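Local coordinates for protein endo-b-1,4-glucanase (Nasutitermes takasagoensis, PDB 1KS8) that probably hydrolyses internal beta-1,4-glucosidic linkages of cellulose and related beta-glucans, as a family 9 endoglucanase with an (alpha/alpha)6 barrel, at residues A[61-66]-A[251-256]; A[68-73]-A[152-157]. One frame throughout, in Å; residues are numbered along the deposited sequence.

Contact 1. Residues A[61-66]-A[251-256]; sequences FGFPMA and LNWDSK
Phe-63, in the first turn of helix 62-78, sets its ring against the CE3–CZ3 edge of the Trp-253 indole in the loop that leads into helix 257-268. Packing is tight here: Phe-63 CD2 lies near the indole plane, 3.5 Å from Trp-253 CE3. The two ring planes stand at 90° to each other. Phe-63 CG is anti to the backbone N (chi1 -164°), which carries the ring across to the loop, where Trp-253 O sits over one of its faces, 3.4 Å from Phe-63 CZ. Replacing Phe-63 by an alanine is likely to open a gap beside Trp-253 CE3 and CZ3 and let the indole shift. Packing is looser beyond: Pro-64 CA stays 4.4 Å from Trp-253 CB. Asp-254, partly exposed, grazes the phenyl ring with its CA, while its carboxylate, a calcium ligand in this enzyme, leads away from helix 62-78; no calcium is bound here. Lys-256 NZ donates to Asn-252 O at 3.2 Å, in the carbonyl plane. The phenyl ring thus packs on a carbonyl, Trp-253 O, to which this ammonium is only weakly bonded, the firmer bond going to Asn-252 O.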
# COMPACT_ATOMS: atom_id res chain seq x y z
N PHE A 61 5.16 -2.07 -9.91
CA PHE A 61 4.55 -0.76 -10.21
C PHE A 61 4.93 0.18 -9.07
O PHE A 61 4.41 0.08 -7.95
CB PHE A 61 3.03 -0.90 -10.30
CG PHE A 61 2.54 -1.47 -11.62
CD1 PHE A 61 2.71 -0.75 -12.80
CD2 PHE A 61 1.87 -2.70 -11.67
CE1 PHE A 61 2.22 -1.24 -14.01
CE2 PHE A 61 1.38 -3.20 -12.89
CZ PHE A 61 1.56 -2.46 -14.06
N GLY A 62 5.82 1.12 -9.37
CA GLY A 62 6.31 2.04 -8.36
C GLY A 62 5.35 2.95 -7.61
O GLY A 62 5.58 3.25 -6.44
N PHE A 63 4.28 3.39 -8.26
CA PHE A 63 3.35 4.29 -7.61
C PHE A 63 2.62 3.57 -6.46
O PHE A 63 2.71 3.99 -5.31
CB PHE A 63 2.38 4.87 -8.65
CG PHE A 63 1.61 6.08 -8.18
CD1 PHE A 63 2.13 6.93 -7.20
CD2 PHE A 63 0.38 6.39 -8.74
CE1 PHE A 63 1.43 8.07 -6.80
CE2 PHE A 63 -0.33 7.52 -8.35
CZ PHE A 63 0.20 8.37 -7.38
N PRO A 64 1.90 2.48 -6.76
CA PRO A 64 1.23 1.82 -5.64
C PRO A 64 2.22 1.22 -4.64
O PRO A 64 1.90 1.06 -3.47
CB PRO A 64 0.35 0.77 -6.31
CG PRO A 64 1.07 0.49 -7.60
CD PRO A 64 1.50 1.87 -8.04
N MET A 65 3.43 0.88 -5.09
CA MET A 65 4.41 0.30 -4.16
C MET A 65 4.85 1.35 -3.15
O MET A 65 5.00 1.06 -1.97
CB MET A 65 5.64 -0.24 -4.89
CG MET A 65 6.38 -1.29 -4.07
SD MET A 65 8.07 -1.65 -4.61
CE MET A 65 7.79 -2.10 -6.33
N ALA A 66 5.06 2.58 -3.62
CA ALA A 66 5.47 3.67 -2.74
C ALA A 66 4.35 4.00 -1.76
O ALA A 66 4.58 4.19 -0.57
CB ALA A 66 5.85 4.90 -3.56
N LEU A 251 -8.57 8.17 1.08
CA LEU A 251 -7.19 7.72 1.15
C LEU A 251 -7.07 6.55 0.18
O LEU A 251 -7.72 5.52 0.37
CB LEU A 251 -6.84 7.25 2.56
CG LEU A 251 -5.47 6.59 2.73
CD1 LEU A 251 -4.37 7.59 2.41
CD2 LEU A 251 -5.33 6.07 4.15
N ASN A 252 -6.27 6.72 -0.86
CA ASN A 252 -6.07 5.69 -1.86
C ASN A 252 -4.71 5.92 -2.51
O ASN A 252 -4.10 6.97 -2.31
CB ASN A 252 -7.17 5.77 -2.93
CG ASN A 252 -7.25 4.51 -3.78
OD1 ASN A 252 -7.90 4.49 -4.83
ND2 ASN A 252 -6.60 3.44 -3.33
N TRP A 253 -4.24 4.95 -3.28
CA TRP A 253 -2.95 5.08 -3.94
C TRP A 253 -2.87 6.28 -4.88
O TRP A 253 -1.81 6.86 -5.06
CB TRP A 253 -2.59 3.81 -4.72
CG TRP A 253 -3.55 3.49 -5.82
CD1 TRP A 253 -4.68 2.73 -5.73
CD2 TRP A 253 -3.50 3.97 -7.17
NE1 TRP A 253 -5.34 2.71 -6.94
CE2 TRP A 253 -4.64 3.46 -7.84
CE3 TRP A 253 -2.61 4.78 -7.88
CZ2 TRP A 253 -4.91 3.74 -9.19
CZ3 TRP A 253 -2.87 5.06 -9.23
CH2 TRP A 253 -4.01 4.54 -9.86
N ASP A 254 -4.00 6.65 -5.48
CA ASP A 254 -4.02 7.77 -6.43
C ASP A 254 -4.55 9.10 -5.90
O ASP A 254 -4.36 10.14 -6.54
CB ASP A 254 -4.81 7.39 -7.69
CG ASP A 254 -6.26 7.06 -7.39
OD1 ASP A 254 -7.04 6.91 -8.35
OD2 ASP A 254 -6.62 6.94 -6.20
N SER A 255 -5.21 9.08 -4.76
CA SER A 255 -5.75 10.30 -4.17
C SER A 255 -5.81 10.12 -2.67
O SER A 255 -6.49 9.22 -2.17
CB SER A 255 -7.15 10.58 -4.71
OG SER A 255 -7.65 11.81 -4.21
N LYS A 256 -5.09 10.97 -1.94
CA LYS A 256 -5.06 10.87 -0.49
C LYS A 256 -5.27 12.19 0.22
O LYS A 256 -4.56 12.52 1.17
CB LYS A 256 -3.73 10.25 -0.06
CG LYS A 256 -2.52 10.93 -0.68
CD LYS A 256 -1.24 10.18 -0.37
CE LYS A 256 -1.28 8.75 -0.90
NZ LYS A 256 -1.41 8.71 -2.39

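Contact 2. Residues A[68-73]-A[152-157]; sequences TATVLA and AGETAA
Glu-154 OE2 accepts a hydrogen bond from the indole NE1 of Trp-217, on helix 212-226, and lies 2.8 Å from Thr-70 OG1. The threonine hydroxyl has a second oxygen beside it, Ala-66 O, one turn back along its own helix. With OG1 beside the backbone N (chi1 -53°), the threonine can face both oxygens. The glutamate reaches the hydroxyl by a bend at chi2 (60°), which brings its carboxylate back toward helix 62-78 although its CB does not point there. Thr-70 CB also comes within 3.3 Å of Glu-154 OE2, so the oxygen rests against the branch point of the threonine as well as its hydroxyl. In the (alpha/alpha)6 barrel of family 9 this contact joins helix 62-78 to helix 149-165 in the buried interior. Their backbones come near here, the CA atoms of Thr-70 and Ala-157 being 6.3 Å apart, and small side chains occupy the interface. Ala-157 CB stands 4.0 Å from Thr-70 OG1 and 4.1 Å from Thr-70 CG2, lying alongside the threonine one turn past Glu-154. Trp-217 and Trp-221 pack on both Thr-70 and Ala-157, bringing a third helix against the pair. The other carboxylate oxygen, Glu-154 OE1, lies close to Glu-214 OE1; in crystals at pH 2.5 such nearness may be eased by protonation of one of the two acids.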
# COMPACT_ATOMS: atom_id res chain seq x y z
N THR A 68 2.05 2.04 -0.71
CA THR A 68 2.00 0.95 0.25
C THR A 68 3.02 1.17 1.35
O THR A 68 2.71 1.07 2.54
CB THR A 68 2.29 -0.40 -0.43
OG1 THR A 68 1.22 -0.72 -1.35
CG2 THR A 68 2.40 -1.52 0.60
N ALA A 69 4.24 1.50 0.95
CA ALA A 69 5.32 1.74 1.91
C ALA A 69 5.00 2.89 2.85
O ALA A 69 5.24 2.80 4.05
CB ALA A 69 6.62 2.00 1.16
N THR A 70 4.47 3.98 2.32
CA THR A 70 4.14 5.14 3.15
C THR A 70 3.09 4.80 4.20
O THR A 70 3.26 5.12 5.37
CB THR A 70 3.62 6.32 2.30
OG1 THR A 70 4.55 6.59 1.25
CG2 THR A 70 3.46 7.57 3.16
N VAL A 71 2.02 4.14 3.78
CA VAL A 71 0.95 3.78 4.70
C VAL A 71 1.41 2.76 5.75
O VAL A 71 1.03 2.86 6.92
CB VAL A 71 -0.28 3.28 3.93
CG1 VAL A 71 -1.35 2.78 4.89
CG2 VAL A 71 -0.84 4.42 3.08
N LEU A 72 2.23 1.80 5.35
CA LEU A 72 2.72 0.83 6.31
C LEU A 72 3.61 1.53 7.34
O LEU A 72 3.49 1.29 8.54
CB LEU A 72 3.51 -0.29 5.62
CG LEU A 72 2.71 -1.30 4.79
CD1 LEU A 72 3.66 -2.35 4.26
CD2 LEU A 72 1.61 -1.95 5.64
N ALA A 73 4.49 2.42 6.87
CA ALA A 73 5.37 3.15 7.78
C ALA A 73 4.55 4.06 8.70
O ALA A 73 4.84 4.18 9.88
CB ALA A 73 6.37 3.98 6.97
N ALA A 152 7.42 10.40 -7.86
CA ALA A 152 8.56 10.87 -7.09
C ALA A 152 8.11 11.37 -5.71
O ALA A 152 8.78 11.14 -4.70
CB ALA A 152 9.28 11.99 -7.84
N GLY A 153 6.97 12.04 -5.69
CA GLY A 153 6.43 12.56 -4.44
C GLY A 153 6.03 11.47 -3.46
O GLY A 153 6.37 11.53 -2.28
N GLU A 154 5.31 10.46 -3.94
CA GLU A 154 4.89 9.38 -3.04
C GLU A 154 6.10 8.62 -2.54
O GLU A 154 6.14 8.20 -1.38
CB GLU A 154 3.94 8.42 -3.75
CG GLU A 154 3.30 7.39 -2.82
CD GLU A 154 2.48 8.04 -1.71
OE1 GLU A 154 1.62 8.88 -2.04
OE2 GLU A 154 2.69 7.71 -0.52
N THR A 155 7.10 8.45 -3.40
CA THR A 155 8.31 7.75 -2.99
C THR A 155 9.07 8.57 -1.95
O THR A 155 9.60 8.02 -0.99
CB THR A 155 9.21 7.45 -4.21
OG1 THR A 155 8.45 6.70 -5.18
CG2 THR A 155 10.42 6.62 -3.79
N ALA A 156 9.10 9.89 -2.13
CA ALA A 156 9.77 10.75 -1.17
C ALA A 156 9.06 10.63 0.19
O ALA A 156 9.70 10.60 1.24
CB ALA A 156 9.75 12.19 -1.65
N ALA A 157 7.73 10.56 0.15
CA ALA A 157 6.94 10.44 1.37
C ALA A 157 7.25 9.12 2.06
O ALA A 157 7.43 9.07 3.28
CB ALA A 157 5.45 10.51 1.04

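Both contacts draw on helix 62-78, contact 1 at its start and contact 2 about two turns further on, with their centres 8 Å apart. A salt bridge joins them: Lys-256 NZ of contact 1 is 3.1 Å from Glu-154 OE1 of contact 2. The lysine also pairs with Glu-214, a calcium ligand in this enzyme like Asp-254, so one ammonium group connects the carboxylate of contact 2 to the calcium site, which is without its metal here. The two contacts also pack directly, Ala-66 CB being 3.6 Å from Glu-154 CG and Phe-63 CE1 4.0 Å from Glu-154 CB. Helix 149-165 therefore meets both the beginning and the middle of helix 62-78.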